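Long-range contact in C24 protein (Bizionia argentinensis JUB59, PDB 6OV6), which is of unknown function but probably forms the metal-binding, receptor-recognising tip of a long tail fiber from a temperate bacteriophage: residues G182-D194 with H254-P266. Residues are numbered along the deposited sequence; the frame is centred on the assembly and turned at random.
Sequences GGTKKVTPSGNLD and HTFTGNQQDNRAP. With MN (manganese (II) ion), chain D.
K185 leaves its backbone with CG anti to N (chi1 -171°), while R264 bends at chi3 (-68°), and the two side chains come to run side by side in the same direction. K185 CG lies over the centre of one face of the R264 guanidinium, 3.5 Å from R264 CZ. D174 of the second subunit takes salt bridges from both K185 and R264, which probably offsets the closeness of the two cations. In its own plane R264 grips D262 side-on, NE to OD1 at 2.9 Å and NH2 to OD2. D262 OD1 also accepts R264 N, closing an Asx turn, and water 1 joins D262 OD2 to K186 NZ, with a weak bond on the lysine side. Next door, N263 ND2 reaches T184 O at 3.2 Å, while D262 of the third subunit is the stronger polar partner of the N263 side chain, and N263 N donates to K185 O at 2.8 Å.

From here the two segments run antiparallel along the slender fiber of the trimer. V187 and Q261 form a hydrogen-bonded pair, V187 N to Q261 O at 3.0 Å and Q261 N back to V187 O at 2.8 Å. From P189 on the backbones part, and waters 3, 4, 5 and 6 bridge P189, G191 and L193 to G258, F256 and H254; F256, T257 and G258 instead pair antiparallel with a strand of the second subunit, and G191, N192 and L193 with one of the third. F256 turns its ring edge to P189 O, CE2 lying 3.6 Å away, while L193 CD2 packs on F256 CB. At the far end H254 NE2 binds manganese at 2.2 Å, in a site completed by H252 and the same two histidines of the second and third subunits.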
ATOM      1  N   GLY A 182      -4.575 -11.866   1.756  1.00 25.39           N
ATOM      2  CA  GLY A 182      -3.738 -12.747   0.942  1.00 24.58           C
ATOM      3  C   GLY A 182      -2.310 -12.271   1.044  1.00 27.87           C
ATOM      4  O   GLY A 182      -1.981 -11.497   1.941  1.00 26.27           O
ATOM      5  N   GLY A 183      -1.475 -12.698   0.100  1.00 26.06           N
ATOM      6  CA  GLY A 183      -0.082 -12.291   0.075  1.00 25.84           C
ATOM      7  C   GLY A 183       0.766 -13.014   1.104  1.00 29.66           C
ATOM      8  O   GLY A 183       0.238 -13.655   2.018  1.00 28.17           O
ATOM      9  N   THR A 184       2.097 -12.930   0.950  1.00 25.64           N
ATOM     10  CA  THR A 184       3.052 -13.578   1.875  1.00 26.24           C
ATOM     11  C   THR A 184       4.249 -12.677   2.044  1.00 27.69           C
ATOM     12  O   THR A 184       4.651 -12.001   1.086  1.00 27.45           O
ATOM     13  CB  THR A 184       3.534 -14.966   1.367  1.00 34.45           C
ATOM     14  OG1 THR A 184       4.165 -14.806   0.090  1.00 36.62           O
ATOM     15  CG2 THR A 184       2.420 -15.987   1.259  1.00 37.32           C
ATOM     16  N   LYS A 185       4.828 -12.665   3.250  1.00 24.25           N
ATOM     17  CA  LYS A 185       5.993 -11.842   3.544  1.00 24.76           C
ATOM     18  C   LYS A 185       7.219 -12.377   2.747  1.00 29.07           C
ATOM     19  O   LYS A 185       8.036 -11.599   2.256  1.00 26.01           O
ATOM     20  CB  LYS A 185       6.260 -11.900   5.054  1.00 29.76           C
ATOM     21  CG  LYS A 185       7.302 -10.937   5.583  1.00 38.21           C
ATOM     22  CD  LYS A 185       7.462 -11.028   7.121  1.00 40.69           C
ATOM     23  CE  LYS A 185       6.319 -10.402   7.925  1.00 49.04           C
ATOM     24  NZ  LYS A 185       6.690 -10.110   9.360  1.00 37.96           N
ATOM     25  N   LYS A 186       7.324 -13.727   2.670  1.00 26.46           N
ATOM     26  CA  LYS A 186       8.415 -14.456   1.999  1.00 25.81           C
ATOM     27  C   LYS A 186       7.878 -15.334   0.880  1.00 28.86           C
ATOM     28  O   LYS A 186       6.758 -15.832   0.959  1.00 28.16           O
ATOM     29  CB  LYS A 186       9.122 -15.386   3.012  1.00 29.83           C
ATOM     30  CG  LYS A 186       9.737 -14.729   4.270  1.00 33.03           C
ATOM     31  CD  LYS A 186      10.803 -13.710   4.000  1.00 34.42           C
ATOM     32  CE  LYS A 186      11.226 -13.100   5.320  1.00 47.10           C
ATOM     33  NZ  LYS A 186      12.575 -12.485   5.246  1.00 61.53           N
ATOM     34  N   VAL A 187       8.711 -15.594  -0.130  1.00 25.83           N
ATOM     35  CA  VAL A 187       8.373 -16.491  -1.252  1.00 24.79           C
ATOM     36  C   VAL A 187       9.658 -17.205  -1.692  1.00 28.06           C
ATOM     37  O   VAL A 187      10.739 -16.644  -1.536  1.00 27.11           O
ATOM     38  CB  VAL A 187       7.717 -15.690  -2.407  1.00 27.47           C
ATOM     39  CG1 VAL A 187       8.677 -14.693  -3.084  1.00 26.68           C
ATOM     40  CG2 VAL A 187       6.938 -16.545  -3.390  1.00 27.72           C
ATOM     41  N   THR A 188       9.536 -18.411  -2.228  1.00 26.13           N
ATOM     42  CA  THR A 188      10.692 -19.167  -2.719  1.00 25.61           C
ATOM     43  C   THR A 188      10.481 -19.427  -4.209  1.00 29.44           C
ATOM     44  O   THR A 188       9.509 -20.100  -4.575  1.00 29.00           O
ATOM     45  CB  THR A 188      10.909 -20.455  -1.911  1.00 30.72           C
ATOM     46  OG1 THR A 188      11.155 -20.120  -0.561  1.00 26.59           O
ATOM     47  CG2 THR A 188      12.089 -21.298  -2.437  1.00 29.25           C
ATOM     48  N   PRO A 189      11.374 -18.929  -5.100  1.00 26.25           N
ATOM     49  CA  PRO A 189      11.203 -19.217  -6.533  1.00 25.65           C
ATOM     50  C   PRO A 189      11.375 -20.704  -6.814  1.00 26.80           C
ATOM     51  O   PRO A 189      12.122 -21.394  -6.111  1.00 26.22           O
ATOM     52  CB  PRO A 189      12.328 -18.396  -7.198  1.00 27.06           C
ATOM     53  CG  PRO A 189      13.360 -18.277  -6.157  1.00 31.39           C
ATOM     54  CD  PRO A 189      12.569 -18.099  -4.875  1.00 27.63           C
ATOM     55  N   SER A 190      10.638 -21.193  -7.793  1.00 24.67           N
ATOM     56  CA  SER A 190      10.707 -22.601  -8.194  1.00 23.52           C
ATOM     57  C   SER A 190      10.614 -22.664  -9.697  1.00 26.67           C
ATOM     58  O   SER A 190      10.182 -21.705 -10.350  1.00 24.69           O
ATOM     59  CB  SER A 190       9.603 -23.412  -7.507  1.00 26.09           C
ATOM     60  OG  SER A 190       8.304 -22.986  -7.880  1.00 27.12           O
ATOM     61  N   GLY A 191      11.044 -23.785 -10.262  1.00 25.46           N
ATOM     62  CA  GLY A 191      10.978 -23.961 -11.699  1.00 24.82           C
ATOM     63  C   GLY A 191      11.582 -25.276 -12.122  1.00 27.71           C
ATOM     64  O   GLY A 191      12.029 -26.054 -11.283  1.00 25.90           O
ATOM     65  N   ASN A 192      11.614 -25.488 -13.423  1.00 26.77           N
ATOM     66  CA  ASN A 192      12.076 -26.741 -14.024  1.00 26.99           C
ATOM     67  C   ASN A 192      13.121 -26.537 -15.084  1.00 28.86           C
ATOM     68  O   ASN A 192      13.164 -25.500 -15.743  1.00 28.06           O
ATOM     69  CB  ASN A 192      10.875 -27.460 -14.645  1.00 30.35           C
ATOM     70  CG  ASN A 192       9.883 -27.914 -13.601  1.00 52.08           C
ATOM     71  OD1 ASN A 192      10.150 -28.832 -12.816  1.00 44.46           O
ATOM     72  ND2 ASN A 192       8.752 -27.223 -13.526  1.00 44.63           N
ATOM     73  N   LEU A 193      13.933 -27.581 -15.292  1.00 27.28           N
ATOM     74  CA  LEU A 193      14.973 -27.598 -16.318  1.00 27.15           C
ATOM     75  C   LEU A 193      14.599 -28.630 -17.370  1.00 31.30           C
ATOM     76  O   LEU A 193      14.024 -29.675 -17.032  1.00 29.92           O
ATOM     77  CB  LEU A 193      16.332 -27.995 -15.698  1.00 27.52           C
ATOM     78  CG  LEU A 193      17.074 -26.975 -14.790  1.00 33.50           C
ATOM     79  CD1 LEU A 193      17.139 -25.625 -15.403  1.00 35.06           C
ATOM     80  CD2 LEU A 193      16.404 -26.805 -13.416  1.00 34.30           C
ATOM     81  N   ASP A 194      14.973 -28.377 -18.628  1.00 28.75           N
ATOM     82  CA  ASP A 194      14.697 -29.358 -19.681  1.00 30.28           C
ATOM     83  C   ASP A 194      15.790 -30.457 -19.641  1.00 35.80           C
ATOM     84  O   ASP A 194      16.745 -30.328 -18.858  1.00 32.82           O
ATOM     85  CB  ASP A 194      14.561 -28.673 -21.055  1.00 32.57           C
ATOM     86  CG  ASP A 194      15.776 -27.932 -21.574  1.00 38.90           C
ATOM     87  OD1 ASP A 194      16.670 -27.612 -20.767  1.00 39.10           O
ATOM     88  OD2 ASP A 194      15.842 -27.698 -22.789  1.00 43.29           O
ATOM     89  N   HIS A 254      18.182 -31.553 -14.102  1.00 28.00           N
ATOM     90  CA  HIS A 254      18.615 -31.245 -12.732  1.00 27.29           C
ATOM     91  C   HIS A 254      17.394 -30.706 -11.990  1.00 28.86           C
ATOM     92  O   HIS A 254      16.460 -30.258 -12.634  1.00 27.75           O
ATOM     93  CB  HIS A 254      19.740 -30.201 -12.679  1.00 27.71           C
ATOM     94  CG  HIS A 254      20.982 -30.591 -13.430  1.00 29.83           C
ATOM     95  ND1 HIS A 254      22.078 -31.117 -12.781  1.00 31.18           N
ATOM     96  CD2 HIS A 254      21.250 -30.510 -14.755  1.00 31.61           C
ATOM     97  CE1 HIS A 254      22.987 -31.326 -13.724  1.00 30.73           C
ATOM     98  NE2 HIS A 254      22.515 -31.012 -14.934  1.00 30.99           N
ATOM     99  N   THR A 255      17.395 -30.804 -10.677  1.00 26.29           N
ATOM    100  CA  THR A 255      16.337 -30.241  -9.840  1.00 27.45           C
ATOM    101  C   THR A 255      16.833 -28.870  -9.372  1.00 29.74           C
ATOM    102  O   THR A 255      17.956 -28.747  -8.907  1.00 28.57           O
ATOM    103  CB  THR A 255      16.034 -31.172  -8.645  1.00 34.79           C
ATOM    104  OG1 THR A 255      15.444 -32.361  -9.175  1.00 34.65           O
ATOM    105  CG2 THR A 255      15.065 -30.530  -7.599  1.00 32.61           C
ATOM    106  N   PHE A 256      15.970 -27.869  -9.462  1.00 26.20           N
ATOM    107  CA  PHE A 256      16.260 -26.531  -8.979  1.00 25.91           C
ATOM    108  C   PHE A 256      15.691 -26.404  -7.565  1.00 29.92           C
ATOM    109  O   PHE A 256      14.517 -26.741  -7.360  1.00 28.63           O
ATOM    110  CB  PHE A 256      15.599 -25.480  -9.904  1.00 27.30           C
ATOM    111  CG  PHE A 256      15.772 -24.051  -9.412  1.00 28.32           C
ATOM    112  CD1 PHE A 256      16.972 -23.369  -9.607  1.00 30.81           C
ATOM    113  CD2 PHE A 256      14.737 -23.397  -8.757  1.00 28.37           C
ATOM    114  CE1 PHE A 256      17.129 -22.048  -9.164  1.00 32.62           C
ATOM    115  CE2 PHE A 256      14.890 -22.078  -8.310  1.00 30.52           C
ATOM    116  CZ  PHE A 256      16.097 -21.421  -8.484  1.00 30.10           C
ATOM    117  N   THR A 257      16.499 -25.905  -6.620  1.00 26.41           N
ATOM    118  CA  THR A 257      16.089 -25.628  -5.238  1.00 27.10           C
ATOM    119  C   THR A 257      16.277 -24.127  -5.013  1.00 31.02           C
ATOM    120  O   THR A 257      17.413 -23.669  -4.914  1.00 31.86           O
ATOM    121  CB  THR A 257      16.856 -26.504  -4.215  1.00 33.62           C
ATOM    122  OG1 THR A 257      16.537 -27.878  -4.476  1.00 29.29           O
ATOM    123  CG2 THR A 257      16.485 -26.175  -2.758  1.00 36.35           C
ATOM    124  N   GLY A 258      15.182 -23.374  -4.950  1.00 27.06           N
ATOM    125  CA  GLY A 258      15.279 -21.927  -4.772  1.00 25.06           C
ATOM    126  C   GLY A 258      15.624 -21.498  -3.366  1.00 28.57           C
ATOM    127  O   GLY A 258      15.388 -22.232  -2.398  1.00 29.77           O
ATOM    128  N   ASN A 259      16.186 -20.272  -3.230  1.00 25.68           N
ATOM    129  CA  ASN A 259      16.459 -19.677  -1.929  1.00 25.61           C
ATOM    130  C   ASN A 259      15.264 -18.764  -1.618  1.00 28.58           C
ATOM    131  O   ASN A 259      14.762 -18.116  -2.519  1.00 26.10           O
ATOM    132  CB  ASN A 259      17.716 -18.816  -1.965  1.00 25.71           C
ATOM    133  CG  ASN A 259      18.979 -19.625  -2.188  1.00 40.95           C
ATOM    134  OD1 ASN A 259      19.837 -19.281  -3.012  1.00 36.34           O
ATOM    135  ND2 ASN A 259      19.083 -20.732  -1.488  1.00 28.07           N
ATOM    136  N   GLN A 260      14.852 -18.699  -0.357  1.00 26.96           N
ATOM    137  CA  GLN A 260      13.739 -17.834   0.064  1.00 26.29           C
ATOM    138  C   GLN A 260      14.110 -16.358  -0.179  1.00 30.95           C
ATOM    139  O   GLN A 260      15.255 -15.960  -0.007  1.00 29.77           O
ATOM    140  CB  GLN A 260      13.421 -18.061   1.538  1.00 28.32           C
ATOM    141  CG  GLN A 260      12.165 -17.311   2.015  1.00 26.52           C
ATOM    142  CD  GLN A 260      11.769 -17.782   3.392  1.00 38.54           C
ATOM    143  OE1 GLN A 260      12.447 -17.492   4.379  1.00 36.37           O
ATOM    144  NE2 GLN A 260      10.690 -18.561   3.473  1.00 35.71           N
ATOM    145  N   GLN A 261      13.131 -15.554  -0.600  1.00 28.44           N
ATOM    146  CA  GLN A 261      13.351 -14.136  -0.826  1.00 28.13           C
ATOM    147  C   GLN A 261      12.240 -13.333  -0.136  1.00 29.37           C
ATOM    148  O   GLN A 261      11.181 -13.881   0.185  1.00 27.58           O
ATOM    149  CB  GLN A 261      13.468 -13.821  -2.318  1.00 30.01           C
ATOM    150  CG  GLN A 261      12.208 -14.028  -3.103  1.00 32.88           C
ATOM    151  CD  GLN A 261      12.439 -14.009  -4.601  1.00 44.64           C
ATOM    152  OE1 GLN A 261      13.425 -14.534  -5.125  1.00 34.50           O
ATOM    153  NE2 GLN A 261      11.514 -13.412  -5.334  1.00 35.21           N
ATOM    154  N   ASP A 262      12.521 -12.074   0.148  1.00 25.58           N
ATOM    155  CA  ASP A 262      11.592 -11.158   0.808  1.00 25.92           C
ATOM    156  C   ASP A 262      10.666 -10.553  -0.270  1.00 27.18           C
ATOM    157  O   ASP A 262      11.112  -9.900  -1.220  1.00 26.16           O
ATOM    158  CB  ASP A 262      12.367 -10.091   1.591  1.00 28.17           C
ATOM    159  CG  ASP A 262      11.518  -9.301   2.570  1.00 35.77           C
ATOM    160  OD1 ASP A 262      10.352  -9.010   2.246  1.00 27.97           O
ATOM    161  OD2 ASP A 262      12.036  -8.950   3.650  1.00 39.52           O
ATOM    162  N   ASN A 263       9.365 -10.823  -0.123  1.00 24.14           N
ATOM    163  CA  ASN A 263       8.345 -10.432  -1.092  1.00 24.75           C
ATOM    164  C   ASN A 263       7.886  -8.965  -0.945  1.00 27.14           C
ATOM    165  O   ASN A 263       7.089  -8.484  -1.748  1.00 27.15           O
ATOM    166  CB  ASN A 263       7.161 -11.393  -0.968  1.00 25.99           C
ATOM    167  CG  ASN A 263       6.385 -11.595  -2.230  1.00 28.09           C
ATOM    168  OD1 ASN A 263       6.841 -11.339  -3.348  1.00 22.17           O
ATOM    169  ND2 ASN A 263       5.191 -12.088  -2.065  1.00 23.89           N
ATOM    170  N   ARG A 264       8.398  -8.269   0.056  1.00 24.43           N
ATOM    171  CA  ARG A 264       7.960  -6.897   0.344  1.00 23.27           C
ATOM    172  C   ARG A 264       8.682  -5.819  -0.417  1.00 27.43           C
ATOM    173  O   ARG A 264       9.913  -5.827  -0.495  1.00 26.87           O
ATOM    174  CB  ARG A 264       8.031  -6.602   1.836  1.00 19.95           C
ATOM    175  CG  ARG A 264       7.137  -7.537   2.650  1.00 24.05           C
ATOM    176  CD  ARG A 264       7.451  -7.411   4.116  1.00 31.12           C
ATOM    177  NE  ARG A 264       8.777  -7.929   4.447  1.00 30.79           N
ATOM    178  CZ  ARG A 264       9.242  -8.039   5.683  1.00 38.92           C
ATOM    179  NH1 ARG A 264       8.493  -7.683   6.716  1.00 32.32           N
ATOM    180  NH2 ARG A 264      10.447  -8.539   5.901  1.00 32.32           N
ATOM    181  N   ALA A 265       7.896  -4.870  -0.947  1.00 24.25           N
ATOM    182  CA  ALA A 265       8.392  -3.677  -1.613  1.00 23.38           C
ATOM    183  C   ALA A 265       8.831  -2.690  -0.474  1.00 26.67           C
ATOM    184  O   ALA A 265       8.538  -2.990   0.704  1.00 26.37           O
ATOM    185  CB  ALA A 265       7.282  -3.066  -2.464  1.00 24.09           C
ATOM    186  N   PRO A 266       9.546  -1.557  -0.780  1.00 24.22           N
ATOM    187  CA  PRO A 266       9.990  -0.637   0.285  1.00 24.04           C
ATOM    188  C   PRO A 266       8.837  -0.131   1.125  1.00 25.92           C
ATOM    189  O   PRO A 266       7.919   0.473   0.590  1.00 24.22           O
ATOM    190  CB  PRO A 266      10.727   0.471  -0.477  1.00 25.89           C
ATOM    191  CG  PRO A 266      11.221  -0.239  -1.734  1.00 29.35           C
ATOM    192  CD  PRO A 266      10.053  -1.106  -2.097  1.00 24.17           C
TER
HETATM  193 MN    MN D 301      23.501 -30.837 -16.944  1.00 28.64          MN
HETATM  194  O   HOH W   1      14.345  -9.865   4.651  1.00 42.03           O
HETATM  195  O   HOH W   2       9.014 -18.971   1.010  1.00 31.51           O
HETATM  196  O   HOH W   3      12.441 -24.071  -5.476  1.00 25.97           O
HETATM  197  O   HOH W   4      13.285 -28.412 -10.598  1.00 27.40           O
HETATM  198  O   HOH W   5      12.066 -25.632  -7.942  1.00 27.78           O
HETATM  199  O   HOH W   6      13.796 -29.661 -13.223  1.00 36.10           O